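Local coordinates for protein nicotinate-nucleotide--dimethylbenzimidazole phosphoribosyltransferase (Thermus thermophilus HB8, PDB 1WX1) that probably catalyses the transfer of the phosphoribosyl group from nicotinate mononucleotide to 5,6-dimethylbenzimidazole, giving alpha-ribazole 5'-phosphate for cobalamin biosynthesis, at residues A[9-23]-A[321-334]. Sequence-based numbering, arbitrary orientation.
Sequences ARLRMDQLTKPPRAL and ILHMATFQEAGVSR
R12 reaches across to 321-334 as a straight rod, CG anti to the backbone N (chi1 -177°) and the chain extended as far as NE, which carries the guanidinium to the type I turn I321-M324. NE donates to L322 O at 2.8 Å, close to the guanidinium plane. NH1 and NH2 form an end-on salt bridge with the two carboxylate oxygens of E329, R12 NH1 to E329 OE1 at 3.0 Å, with the two planes turned 37° apart. NH2 also makes a weak bond to M324 O, while the methyl CG2 of T326 lies over one face. An alanine in place of R12 would probably leave the E329 carboxylate without its ionic mate and L322 O without this donor. E329 is steadied from its own segment too: T326 N donates to OE2, and T326, at the N-cap of helix 327-330, fits a capping box with E329, though the half through T326 OG1 is less certain.

Beyond helix 3-14 the backbones meet in a single beta bridge at L16 and T326, flanked by F327 N to Q15 O (2.9 Å) and T17 N to A325 O (3.0 Å). This pairing joins the N-terminal and C-terminal ends of the chain, well away from the predicted catalytic glutamate, and N77 of the second subunit hydrogen-bonds T17 OG1. F327 turns a ring face to T17, whose CA stands 4.2 Å from the centroid in a CH-pi contact. L16 CD1 packs against I321 CG2 (3.6 Å), the two side chains roughly perpendicular, and M13 bends at chi2 (66°) to bring SD against the same methyl. On the solvent side, R334 NH1 and NH2 both converge on Q15 OE1, the shorter bond, from NH1, being 2.6 Å, with amide and guanidinium nearly coplanar.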
loop_
_atom_site.group_PDB
_atom_site.type_symbol
_atom_site.label_atom_id
_atom_site.label_comp_id
_atom_site.label_asym_id
_atom_site.label_seq_id
_atom_site.Cartn_x
_atom_site.Cartn_y
_atom_site.Cartn_z
ATOM N N ALA A 9 8.488 -13.191 -18.775
ATOM C CA ALA A 9 7.569 -12.288 -18.092
ATOM C C ALA A 9 7.961 -10.849 -18.397
ATOM O O ALA A 9 7.106 -9.984 -18.581
ATOM C CB ALA A 9 7.610 -12.541 -16.585
ATOM N N ARG A 10 9.265 -10.598 -18.456
ATOM C CA ARG A 10 9.764 -9.262 -18.739
ATOM C C ARG A 10 9.301 -8.829 -20.131
ATOM O O ARG A 10 8.985 -7.661 -20.353
ATOM C CB ARG A 10 11.292 -9.256 -18.647
ATOM C CG ARG A 10 11.911 -7.882 -18.527
ATOM C CD ARG A 10 13.428 -7.987 -18.483
ATOM N NE ARG A 10 13.901 -8.722 -17.316
ATOM C CZ ARG A 10 14.879 -9.624 -17.347
ATOM N NH1 ARG A 10 15.488 -9.905 -18.493
ATOM N NH2 ARG A 10 15.246 -10.246 -16.235
ATOM N N LEU A 11 9.248 -9.779 -21.061
ATOM C CA LEU A 11 8.798 -9.488 -22.424
ATOM C C LEU A 11 7.302 -9.184 -22.463
ATOM O O LEU A 11 6.869 -8.228 -23.111
ATOM C CB LEU A 11 9.068 -10.671 -23.351
ATOM C CG LEU A 11 10.499 -11.088 -23.673
ATOM C CD1 LEU A 11 10.462 -12.177 -24.742
ATOM C CD2 LEU A 11 11.290 -9.889 -24.172
ATOM N N ARG A 12 6.507 -10.007 -21.782
ATOM C CA ARG A 12 5.064 -9.795 -21.768
ATOM C C ARG A 12 4.725 -8.442 -21.146
ATOM O O ARG A 12 3.858 -7.720 -21.641
ATOM C CB ARG A 12 4.352 -10.914 -20.994
ATOM C CG ARG A 12 2.839 -10.759 -21.010
ATOM C CD ARG A 12 2.095 -11.869 -20.267
ATOM N NE ARG A 12 0.652 -11.630 -20.314
ATOM C CZ ARG A 12 -0.102 -11.799 -21.398
ATOM N NH1 ARG A 12 0.445 -12.225 -22.531
ATOM N NH2 ARG A 12 -1.399 -11.516 -21.362
ATOM N N MET A 13 5.420 -8.109 -20.062
ATOM C CA MET A 13 5.219 -6.848 -19.352
ATOM C C MET A 13 5.360 -5.673 -20.317
ATOM O O MET A 13 4.528 -4.761 -20.343
ATOM C CB MET A 13 6.253 -6.718 -18.228
ATOM C CG MET A 13 6.134 -5.460 -17.383
ATOM S SD MET A 13 4.607 -5.394 -16.412
ATOM C CE MET A 13 4.965 -6.657 -15.152
ATOM N N ASP A 14 6.423 -5.710 -21.113
ATOM C CA ASP A 14 6.692 -4.656 -22.082
ATOM C C ASP A 14 5.608 -4.551 -23.154
ATOM O O ASP A 14 5.494 -3.523 -23.822
ATOM C CB ASP A 14 8.053 -4.889 -22.749
ATOM C CG ASP A 14 8.410 -3.796 -23.738
ATOM O OD1 ASP A 14 8.549 -4.100 -24.942
ATOM O OD2 ASP A 14 8.542 -2.627 -23.312
ATOM N N GLN A 15 4.811 -5.604 -23.316
ATOM C CA GLN A 15 3.752 -5.599 -24.320
ATOM C C GLN A 15 2.331 -5.460 -23.772
ATOM O O GLN A 15 1.363 -5.532 -24.529
ATOM C CB GLN A 15 3.845 -6.860 -25.187
ATOM C CG GLN A 15 5.052 -6.862 -26.122
ATOM C CD GLN A 15 5.051 -5.674 -27.080
ATOM O OE1 GLN A 15 4.169 -5.549 -27.931
ATOM N NE2 GLN A 15 6.042 -4.793 -26.940
ATOM N N LEU A 16 2.199 -5.256 -22.464
ATOM C CA LEU A 16 0.878 -5.102 -21.861
ATOM C C LEU A 16 0.266 -3.765 -22.263
ATOM O O LEU A 16 0.986 -2.822 -22.587
ATOM C CB LEU A 16 0.967 -5.195 -20.336
ATOM C CG LEU A 16 1.404 -6.551 -19.775
ATOM C CD1 LEU A 16 1.379 -6.487 -18.256
ATOM C CD2 LEU A 16 0.480 -7.661 -20.287
ATOM N N THR A 17 -1.061 -3.686 -22.236
ATOM C CA THR A 17 -1.761 -2.466 -22.622
ATOM C C THR A 17 -1.636 -1.310 -21.636
ATOM O O THR A 17 -2.556 -1.013 -20.873
ATOM C CB THR A 17 -3.259 -2.745 -22.895
ATOM O OG1 THR A 17 -3.837 -3.437 -21.781
ATOM C CG2 THR A 17 -3.416 -3.594 -24.155
ATOM N N LYS A 18 -0.481 -0.657 -21.675
ATOM C CA LYS A 18 -0.187 0.494 -20.833
ATOM C C LYS A 18 1.192 1.033 -21.193
ATOM O O LYS A 18 2.034 0.307 -21.725
ATOM C CB LYS A 18 -0.261 0.118 -19.343
ATOM C CG LYS A 18 0.420 -1.179 -18.957
ATOM C CD LYS A 18 1.916 -1.026 -18.836
ATOM C CE LYS A 18 2.540 -2.293 -18.274
ATOM N NZ LYS A 18 4.002 -2.136 -18.083
ATOM N N PRO A 19 1.436 2.324 -20.926
ATOM C CA PRO A 19 2.740 2.915 -21.248
ATOM C C PRO A 19 3.860 2.151 -20.548
ATOM O O PRO A 19 3.660 1.592 -19.470
ATOM C CB PRO A 19 2.611 4.348 -20.730
ATOM C CG PRO A 19 1.129 4.614 -20.804
ATOM C CD PRO A 19 0.545 3.317 -20.303
ATOM N N PRO A 20 5.052 2.108 -21.159
ATOM C CA PRO A 20 6.178 1.398 -20.548
ATOM C C PRO A 20 6.487 1.958 -19.164
ATOM O O PRO A 20 6.544 3.174 -18.977
ATOM C CB PRO A 20 7.320 1.650 -21.531
ATOM C CG PRO A 20 6.597 1.749 -22.850
ATOM C CD PRO A 20 5.411 2.611 -22.496
ATOM N N ARG A 21 6.667 1.069 -18.192
ATOM C CA ARG A 21 6.985 1.479 -16.828
ATOM C C ARG A 21 5.842 2.228 -16.154
ATOM O O ARG A 21 6.032 2.812 -15.095
ATOM C CB ARG A 21 8.240 2.361 -16.839
ATOM C CG ARG A 21 9.443 1.660 -17.457
ATOM C CD ARG A 21 10.603 2.627 -17.793
ATOM N NE ARG A 21 10.647 2.981 -19.214
ATOM C CZ ARG A 21 10.278 4.158 -19.740
ATOM N NH1 ARG A 21 9.817 5.161 -18.983
ATOM N NH2 ARG A 21 10.368 4.341 -21.054
ATOM N N ALA A 22 4.656 2.198 -16.755
ATOM C CA ALA A 22 3.506 2.907 -16.190
ATOM C C ALA A 22 3.059 2.402 -14.817
ATOM O O ALA A 22 2.445 3.143 -14.056
ATOM C CB ALA A 22 2.324 2.862 -17.166
ATOM N N LEU A 23 3.366 1.151 -14.495
ATOM C CA LEU A 23 2.966 0.608 -13.200
ATOM C C LEU A 23 4.114 0.572 -12.185
ATOM O O LEU A 23 4.098 -0.195 -11.223
ATOM C CB LEU A 23 2.332 -0.776 -13.385
ATOM C CG LEU A 23 0.965 -0.721 -14.089
ATOM C CD1 LEU A 23 0.412 -2.125 -14.266
ATOM C CD2 LEU A 23 -0.010 0.133 -13.278
ATOM N N ILE A 321 -0.980 -8.039 -12.766
ATOM C CA ILE A 321 -0.537 -7.193 -13.874
ATOM C C ILE A 321 -0.277 -8.029 -15.119
ATOM O O ILE A 321 -0.672 -7.653 -16.223
ATOM C CB ILE A 321 0.761 -6.419 -13.528
ATOM C CG1 ILE A 321 0.479 -5.383 -12.441
ATOM C CG2 ILE A 321 1.301 -5.724 -14.777
ATOM C CD1 ILE A 321 1.721 -4.670 -11.928
ATOM N N LEU A 322 0.379 -9.169 -14.934
ATOM C CA LEU A 322 0.713 -10.051 -16.045
ATOM C C LEU A 322 -0.509 -10.738 -16.654
ATOM O O LEU A 322 -0.406 -11.409 -17.678
ATOM C CB LEU A 322 1.758 -11.075 -15.593
ATOM C CG LEU A 322 3.150 -10.445 -15.410
ATOM C CD1 LEU A 322 4.036 -11.320 -14.537
ATOM C CD2 LEU A 322 3.780 -10.228 -16.780
ATOM N N HIS A 323 -1.665 -10.555 -16.024
ATOM C CA HIS A 323 -2.902 -11.131 -16.527
ATOM C C HIS A 323 -3.606 -10.119 -17.437
ATOM O O HIS A 323 -4.651 -10.411 -18.021
ATOM C CB HIS A 323 -3.807 -11.536 -15.363
ATOM C CG HIS A 323 -3.299 -12.718 -14.596
ATOM N ND1 HIS A 323 -3.826 -13.987 -14.752
ATOM C CD2 HIS A 323 -2.296 -12.837 -13.701
ATOM C CE1 HIS A 323 -3.166 -14.830 -13.982
ATOM N NE2 HIS A 323 -2.230 -14.163 -13.331
ATOM N N MET A 324 -3.030 -8.926 -17.549
ATOM C CA MET A 324 -3.586 -7.896 -18.420
ATOM C C MET A 324 -3.423 -8.385 -19.852
ATOM O O MET A 324 -2.644 -9.303 -20.118
ATOM C CB MET A 324 -2.816 -6.581 -18.290
ATOM C CG MET A 324 -3.095 -5.770 -17.044
ATOM S SD MET A 324 -1.942 -4.388 -16.953
ATOM C CE MET A 324 -2.469 -3.403 -18.370
ATOM N N ALA A 325 -4.149 -7.765 -20.772
ATOM C CA ALA A 325 -4.044 -8.128 -22.180
ATOM C C ALA A 325 -2.884 -7.342 -22.779
ATOM O O ALA A 325 -2.558 -6.249 -22.304
ATOM C CB ALA A 325 -5.332 -7.776 -22.905
ATOM N N THR A 326 -2.247 -7.899 -23.803
ATOM C CA THR A 326 -1.151 -7.206 -24.469
ATOM C C THR A 326 -1.777 -6.378 -25.590
ATOM O O THR A 326 -2.944 -6.576 -25.928
ATOM C CB THR A 326 -0.143 -8.192 -25.102
ATOM O OG1 THR A 326 -0.811 -8.993 -26.086
ATOM C CG2 THR A 326 0.461 -9.092 -24.040
ATOM N N PHE A 327 -1.008 -5.455 -26.157
ATOM C CA PHE A 327 -1.502 -4.612 -27.246
ATOM C C PHE A 327 -2.095 -5.482 -28.349
ATOM O O PHE A 327 -3.200 -5.230 -28.839
ATOM C CB PHE A 327 -0.360 -3.771 -27.820
ATOM C CG PHE A 327 0.075 -2.649 -26.922
ATOM C CD1 PHE A 327 -0.726 -1.523 -26.759
ATOM C CD2 PHE A 327 1.287 -2.712 -26.244
ATOM C CE1 PHE A 327 -0.332 -0.476 -25.923
ATOM C CE2 PHE A 327 1.690 -1.671 -25.405
ATOM C CZ PHE A 327 0.882 -0.550 -25.249
ATOM N N GLN A 328 -1.352 -6.519 -28.718
ATOM C CA GLN A 328 -1.766 -7.435 -29.768
ATOM C C GLN A 328 -3.026 -8.202 -29.395
ATOM O O GLN A 328 -3.899 -8.420 -30.234
ATOM C CB GLN A 328 -0.624 -8.407 -30.070
ATOM C CG GLN A 328 -0.863 -9.318 -31.257
ATOM C CD GLN A 328 0.385 -10.088 -31.648
ATOM O OE1 GLN A 328 0.920 -10.871 -30.859
ATOM N NE2 GLN A 328 0.860 -9.865 -32.868
ATOM N N GLU A 329 -3.122 -8.601 -28.130
ATOM C CA GLU A 329 -4.274 -9.351 -27.641
ATOM C C GLU A 329 -5.549 -8.519 -27.552
ATOM O O GLU A 329 -6.643 -9.019 -27.821
ATOM C CB GLU A 329 -3.966 -9.940 -26.259
ATOM C CG GLU A 329 -2.867 -10.997 -26.257
ATOM C CD GLU A 329 -2.453 -11.428 -24.853
ATOM O OE1 GLU A 329 -1.573 -12.308 -24.739
ATOM O OE2 GLU A 329 -2.999 -10.890 -23.866
ATOM N N ALA A 330 -5.406 -7.252 -27.174
ATOM C CA ALA A 330 -6.556 -6.366 -27.021
ATOM C C ALA A 330 -6.881 -5.549 -28.264
ATOM O O ALA A 330 -7.957 -4.965 -28.353
ATOM C CB ALA A 330 -6.333 -5.428 -25.837
ATOM N N GLY A 331 -5.957 -5.503 -29.218
ATOM C CA GLY A 331 -6.198 -4.729 -30.423
ATOM C C GLY A 331 -6.095 -3.241 -30.146
ATOM O O GLY A 331 -6.915 -2.446 -30.611
ATOM N N VAL A 332 -5.087 -2.868 -29.365
ATOM C CA VAL A 332 -4.851 -1.473 -29.021
ATOM C C VAL A 332 -3.638 -1.008 -29.820
ATOM O O VAL A 332 -2.635 -1.716 -29.886
ATOM C CB VAL A 332 -4.564 -1.305 -27.503
ATOM C CG1 VAL A 332 -4.266 0.158 -27.176
ATOM C CG2 VAL A 332 -5.756 -1.787 -26.694
ATOM N N SER A 333 -3.743 0.168 -30.438
ATOM C CA SER A 333 -2.662 0.740 -31.250
ATOM C C SER A 333 -1.524 1.173 -30.327
ATOM O O SER A 333 -1.758 1.479 -29.170
ATOM C CB SER A 333 -3.161 1.945 -32.033
ATOM O OG SER A 333 -4.299 1.607 -32.808
ATOM N N ARG A 334 -0.302 1.272 -30.844
ATOM C CA ARG A 334 0.837 1.585 -29.989
ATOM C C ARG A 334 1.402 2.959 -30.263
ATOM O O ARG A 334 0.903 3.692 -31.127
ATOM C CB ARG A 334 1.916 0.565 -30.180
ATOM C CG ARG A 334 1.404 -0.692 -30.846
ATOM C CD ARG A 334 2.552 -1.608 -31.171
ATOM N NE ARG A 334 2.132 -2.985 -31.020
ATOM C CZ ARG A 334 2.677 -3.840 -30.157
ATOM N NH1 ARG A 334 3.676 -3.463 -29.361
ATOM N NH2 ARG A 334 2.221 -5.081 -30.080
HETATM O O HOH W 1 1.585 -7.095 -28.130
#